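Local coordinates for outer membrane protein TP0453 (Treponema pallidum, PDB 3K8G) that alters the permeability of lipid membranes at acidic pH and might take part in ligand transport as an outer-membrane-associated lipoprotein, at residues K48-R53 with L83-S88; S111-H116 with K132-L137. All coordinates share one frame; numbering follows the deposited sequence.

Contact 1 (K48-R53 with L83-S88); sequences KKIVDR and LIFSRS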
# COMPACT_ATOMS: atom_id res chain seq x y z
N LYS A 48 -12.92 -8.64 -0.88
CA LYS A 48 -12.20 -9.91 -1.01
C LYS A 48 -12.40 -10.49 -2.40
O LYS A 48 -11.45 -10.93 -3.04
CB LYS A 48 -12.61 -10.92 0.08
CG LYS A 48 -11.94 -10.68 1.43
CD LYS A 48 -11.87 -11.94 2.28
CE LYS A 48 -11.15 -11.65 3.61
NZ LYS A 48 -10.86 -12.90 4.38
N LYS A 49 -13.65 -10.46 -2.89
CA LYS A 49 -13.94 -10.96 -4.23
C LYS A 49 -13.13 -10.22 -5.30
O LYS A 49 -12.61 -10.86 -6.24
CB LYS A 49 -15.45 -10.90 -4.52
CG LYS A 49 -16.23 -12.03 -3.81
CD LYS A 49 -17.74 -11.88 -3.99
CE LYS A 49 -18.52 -13.03 -3.36
NZ LYS A 49 -18.32 -13.06 -1.88
N ILE A 50 -13.02 -8.90 -5.16
CA ILE A 50 -12.22 -8.10 -6.11
C ILE A 50 -10.75 -8.51 -6.06
O ILE A 50 -10.11 -8.71 -7.12
CB ILE A 50 -12.41 -6.57 -5.88
CG1 ILE A 50 -13.87 -6.17 -6.21
CG2 ILE A 50 -11.43 -5.73 -6.75
CD1 ILE A 50 -14.25 -4.77 -5.80
N VAL A 51 -10.23 -8.67 -4.84
CA VAL A 51 -8.82 -9.05 -4.64
C VAL A 51 -8.52 -10.39 -5.29
O VAL A 51 -7.48 -10.54 -5.93
CB VAL A 51 -8.37 -9.03 -3.15
CG1 VAL A 51 -6.87 -9.32 -3.03
CG2 VAL A 51 -8.59 -7.69 -2.58
N ASP A 52 -9.46 -11.35 -5.18
CA ASP A 52 -9.29 -12.67 -5.80
C ASP A 52 -9.19 -12.64 -7.33
O ASP A 52 -8.71 -13.60 -7.94
CB ASP A 52 -10.39 -13.65 -5.33
CG ASP A 52 -10.31 -13.93 -3.82
OD1 ASP A 52 -11.30 -14.40 -3.23
OD2 ASP A 52 -9.26 -13.66 -3.20
N ARG A 53 -9.60 -11.53 -7.93
CA ARG A 53 -9.47 -11.32 -9.38
C ARG A 53 -8.39 -10.27 -9.78
O ARG A 53 -8.34 -9.82 -10.92
CB ARG A 53 -10.82 -10.90 -9.96
CG ARG A 53 -11.92 -11.99 -9.82
CD ARG A 53 -13.08 -11.74 -10.76
NE ARG A 53 -12.69 -12.02 -12.14
CZ ARG A 53 -12.89 -13.17 -12.77
NH1 ARG A 53 -13.50 -14.19 -12.17
NH2 ARG A 53 -12.47 -13.30 -14.02
N LEU A 83 -22.62 -9.24 -9.90
CA LEU A 83 -22.94 -10.08 -8.75
C LEU A 83 -22.40 -9.56 -7.42
O LEU A 83 -22.62 -10.19 -6.37
CB LEU A 83 -22.43 -11.50 -8.99
CG LEU A 83 -23.20 -12.19 -10.14
CD1 LEU A 83 -22.69 -13.61 -10.36
CD2 LEU A 83 -24.70 -12.17 -9.85
N ILE A 84 -21.66 -8.45 -7.45
CA ILE A 84 -21.24 -7.80 -6.23
C ILE A 84 -21.93 -6.44 -6.09
O ILE A 84 -22.84 -6.13 -6.87
CB ILE A 84 -19.70 -7.68 -6.13
CG1 ILE A 84 -19.09 -7.05 -7.39
CG2 ILE A 84 -19.09 -9.09 -5.83
CD1 ILE A 84 -17.58 -6.70 -7.23
N PHE A 85 -21.50 -5.64 -5.11
CA PHE A 85 -22.14 -4.36 -4.80
C PHE A 85 -23.66 -4.51 -4.70
O PHE A 85 -24.41 -3.78 -5.33
CB PHE A 85 -21.80 -3.27 -5.83
CG PHE A 85 -20.35 -3.22 -6.20
CD1 PHE A 85 -19.38 -2.87 -5.25
CD2 PHE A 85 -19.94 -3.53 -7.49
CE1 PHE A 85 -18.04 -2.84 -5.58
CE2 PHE A 85 -18.58 -3.48 -7.84
CZ PHE A 85 -17.63 -3.14 -6.86
N SER A 86 -24.12 -5.47 -3.91
CA SER A 86 -25.56 -5.61 -3.69
C SER A 86 -26.06 -4.54 -2.72
O SER A 86 -25.40 -4.22 -1.74
CB SER A 86 -25.86 -7.02 -3.18
OG SER A 86 -26.86 -6.97 -2.18
N ARG A 87 -27.22 -3.96 -3.02
CA ARG A 87 -27.85 -2.98 -2.10
C ARG A 87 -28.17 -3.53 -0.71
O ARG A 87 -28.29 -2.77 0.25
CB ARG A 87 -29.13 -2.39 -2.72
CG ARG A 87 -28.85 -1.31 -3.74
CD ARG A 87 -29.14 -1.81 -5.14
NE ARG A 87 -30.55 -2.16 -5.31
CZ ARG A 87 -31.06 -2.72 -6.41
NH1 ARG A 87 -30.28 -2.99 -7.45
NH2 ARG A 87 -32.36 -3.00 -6.47
N SER A 88 -28.29 -4.85 -0.58
CA SER A 88 -28.51 -5.41 0.75
C SER A 88 -27.22 -5.42 1.57
O SER A 88 -27.24 -5.71 2.76
CB SER A 88 -29.16 -6.81 0.69
OG SER A 88 -28.27 -7.77 0.12
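Lys49 meets Ile84 through its aliphatic chain: its CD lies 3.6 Å from CG2 of Ile84, and the two side chains lie alongside, pointing opposite ways. A lysine suits this margin because its methylenes can cover the isoleucine while the charged end stays at the surface. The chain runs extended as far as CE, and the last torsion (chi4 63°), about CD-CE, swings NZ aside from the line of the chain.

One residue on, Ile50 is directed toward the 83-88 loop and makes the buried part of the contact. Its CG1 packs 3.9 Å from CD1 of Ile84, the two chains crossing at about a right angle. With CG1 beside the backbone N (chi1 -66°) and the branch then extended, CD1 reaches on to CZ of Phe85, again 3.9 Å away. The approach to the ring is oblique, and one methyl thus bridges two residues of the loop. Helix 45-52 is one of the amphipathic helices inferred for this protein, and successive residues face different ways round it: Lys49 and Ile50 toward the loop, Val51 onto Ile34 and Ile38 of helix 31-41. It is among the helices, with 31-41 and 245-253, that move away from helices 169-176 and 215-225 when the large hydrophobic cavity opens.

On the loop side, Phe85 is held by more than Ile50: its ring stacks with Tyr103 and meets Trp91 edge-to-face, while its backbone N bonds to Asp46 OD2, near the start of helix 45-52. Beyond it, Ser86 OG accepts from the backbone N of Ser88 at 3.0 Å, an ST turn leading into the 3-10 segment at 87-88.

Contact 2 (S111-H116 with K132-L137); sequences SIPAPH and KMLSRL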
# COMPACT_ATOMS: atom_id res chain seq x y z
N SER A 111 -14.99 1.84 -7.96
CA SER A 111 -15.33 1.92 -9.36
C SER A 111 -14.57 0.87 -10.11
O SER A 111 -13.44 0.53 -9.75
CB SER A 111 -14.88 3.28 -9.94
OG SER A 111 -15.52 3.41 -11.19
N ILE A 112 -15.17 0.36 -11.19
CA ILE A 112 -14.46 -0.55 -12.09
C ILE A 112 -14.53 0.14 -13.46
O ILE A 112 -15.41 -0.16 -14.27
CB ILE A 112 -15.10 -1.97 -12.18
CG1 ILE A 112 -15.40 -2.56 -10.79
CG2 ILE A 112 -14.21 -2.92 -13.01
CD1 ILE A 112 -14.20 -2.87 -9.97
N PRO A 113 -13.62 1.08 -13.71
CA PRO A 113 -13.83 1.95 -14.88
C PRO A 113 -13.52 1.29 -16.23
O PRO A 113 -13.79 1.90 -17.26
CB PRO A 113 -12.92 3.16 -14.62
CG PRO A 113 -11.96 2.73 -13.58
CD PRO A 113 -12.43 1.47 -12.92
N ALA A 114 -12.98 0.07 -16.20
CA ALA A 114 -12.72 -0.72 -17.42
C ALA A 114 -12.49 -2.15 -16.97
O ALA A 114 -12.19 -2.38 -15.81
CB ALA A 114 -11.51 -0.18 -18.21
N PRO A 115 -12.63 -3.13 -17.89
CA PRO A 115 -12.67 -4.50 -17.38
C PRO A 115 -11.36 -4.99 -16.72
O PRO A 115 -11.38 -6.02 -16.06
CB PRO A 115 -13.05 -5.33 -18.63
CG PRO A 115 -13.77 -4.31 -19.55
CD PRO A 115 -12.90 -3.07 -19.34
N HIS A 116 -10.26 -4.27 -16.89
CA HIS A 116 -9.00 -4.65 -16.28
C HIS A 116 -8.48 -3.73 -15.15
O HIS A 116 -7.35 -3.92 -14.68
CB HIS A 116 -7.92 -4.92 -17.35
CG HIS A 116 -8.32 -6.01 -18.31
ND1 HIS A 116 -8.63 -5.77 -19.63
CD2 HIS A 116 -8.52 -7.33 -18.11
CE1 HIS A 116 -8.97 -6.90 -20.21
NE2 HIS A 116 -8.92 -7.87 -19.31
N LYS A 132 -12.90 12.56 -8.86
CA LYS A 132 -11.60 13.24 -8.89
C LYS A 132 -10.45 12.24 -9.11
O LYS A 132 -9.53 12.52 -9.90
CB LYS A 132 -11.39 14.09 -7.63
CG LYS A 132 -10.10 14.86 -7.64
CD LYS A 132 -10.05 15.91 -6.50
CE LYS A 132 -8.79 16.76 -6.64
NZ LYS A 132 -8.43 17.37 -5.35
N MET A 133 -10.51 11.10 -8.42
CA MET A 133 -9.54 10.02 -8.69
C MET A 133 -9.60 9.55 -10.13
O MET A 133 -8.55 9.43 -10.80
CB MET A 133 -9.76 8.84 -7.79
CG MET A 133 -8.74 7.73 -8.03
SD MET A 133 -8.84 6.52 -6.69
CE MET A 133 -7.57 5.32 -7.30
N LEU A 134 -10.82 9.31 -10.63
CA LEU A 134 -11.00 8.88 -12.02
C LEU A 134 -10.50 9.88 -13.05
O LEU A 134 -10.03 9.48 -14.11
CB LEU A 134 -12.45 8.47 -12.32
CG LEU A 134 -12.92 7.24 -11.55
CD1 LEU A 134 -14.39 6.95 -11.86
CD2 LEU A 134 -12.04 5.99 -11.83
N SER A 135 -10.56 11.18 -12.74
CA SER A 135 -10.03 12.21 -13.66
C SER A 135 -8.51 12.03 -13.94
O SER A 135 -7.98 12.50 -14.97
CB SER A 135 -10.27 13.62 -13.14
OG SER A 135 -9.39 13.91 -12.07
N ARG A 136 -7.83 11.35 -13.02
CA ARG A 136 -6.40 11.08 -13.16
C ARG A 136 -6.11 9.91 -14.12
O ARG A 136 -4.96 9.64 -14.45
CB ARG A 136 -5.72 10.91 -11.79
CG ARG A 136 -5.75 12.26 -10.97
CD ARG A 136 -4.77 12.26 -9.74
NE ARG A 136 -5.19 11.25 -8.78
CZ ARG A 136 -6.01 11.50 -7.75
NH1 ARG A 136 -6.46 12.74 -7.56
NH2 ARG A 136 -6.35 10.50 -6.91
N LEU A 137 -7.15 9.23 -14.56
CA LEU A 137 -7.04 8.31 -15.71
C LEU A 137 -6.71 9.05 -16.99
O LEU A 137 -6.07 8.46 -17.90
CB LEU A 137 -8.33 7.47 -15.91
CG LEU A 137 -8.69 6.48 -14.78
CD1 LEU A 137 -10.10 5.95 -15.00
CD2 LEU A 137 -7.69 5.33 -14.66
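The Pro113 ring and the Leu134 side chain meet at a slant, the proline presenting the CB–CG side of its ring to one branch of the leucine. Pro113 CG lies 3.7 Å from Leu134 CD2, and CB is only slightly farther from the same methyl. Leu137 reaches the same part of the ring at about a right angle to it, its CD1 standing 4.0 Å from Pro113 CG and equally close to CB. The two leucines are three residues apart, roughly one turn, which lets both point to the strand and share the proline between them. Each carries CG beside its backbone N with the chain then extended, chi1 being -65° in both, and this common shape sends their methyls in the same general direction. Proline suits the spot because its closed ring offers a compact, rigid apolar surface.

The other branch of Leu134 turns to Ser111, two residues back along the strand. Its CD1 packs 3.8 Å from Ser111 OG, a van der Waals contact with a hydroxyl. That oxygen is buried and spends its polarity on a weak hydrogen bond to Thr101 O; a small serine leaves the leucine room to come close. Leu134 therefore straddles the strand face, one methyl for Ser111 and one for Pro113, while the intervening Ile112 is directed away from the helix, as in the alternation of a strand.

The 130-137 region is inferred to be an amphipathic helix, and its apolar side lies on a strand of the antiparallel array. Leu134 also touches Cys119 of the neighbouring strand 117-123, Met133 packs on Cys119 and Ile121, and Met133 and Leu137 together reach Val14 of helix 11-15, so the 130-135 helix sits between those strands and that short helix.

Both contacts set an inferred amphipathic helix against another part of the same region, and their centres lie about 17 Å apart. Strand 108-114 connects them: it supplies Ser111 and Pro113 to contact 2, while its Val110 touches Ile50 and Phe85 of contact 1. Both are buried contacts, but contact 2 is the more enclosed: all four of its touching residues are buried, three of them apolar and one a serine. In contact 1 three of four are buried; it keeps a lysine at its exposed margin and brings in an aromatic ring. Its partner for the helix is an irregular loop, whereas contact 2 uses strand 108-114, with Ser111 and Pro113 on the side facing the helix.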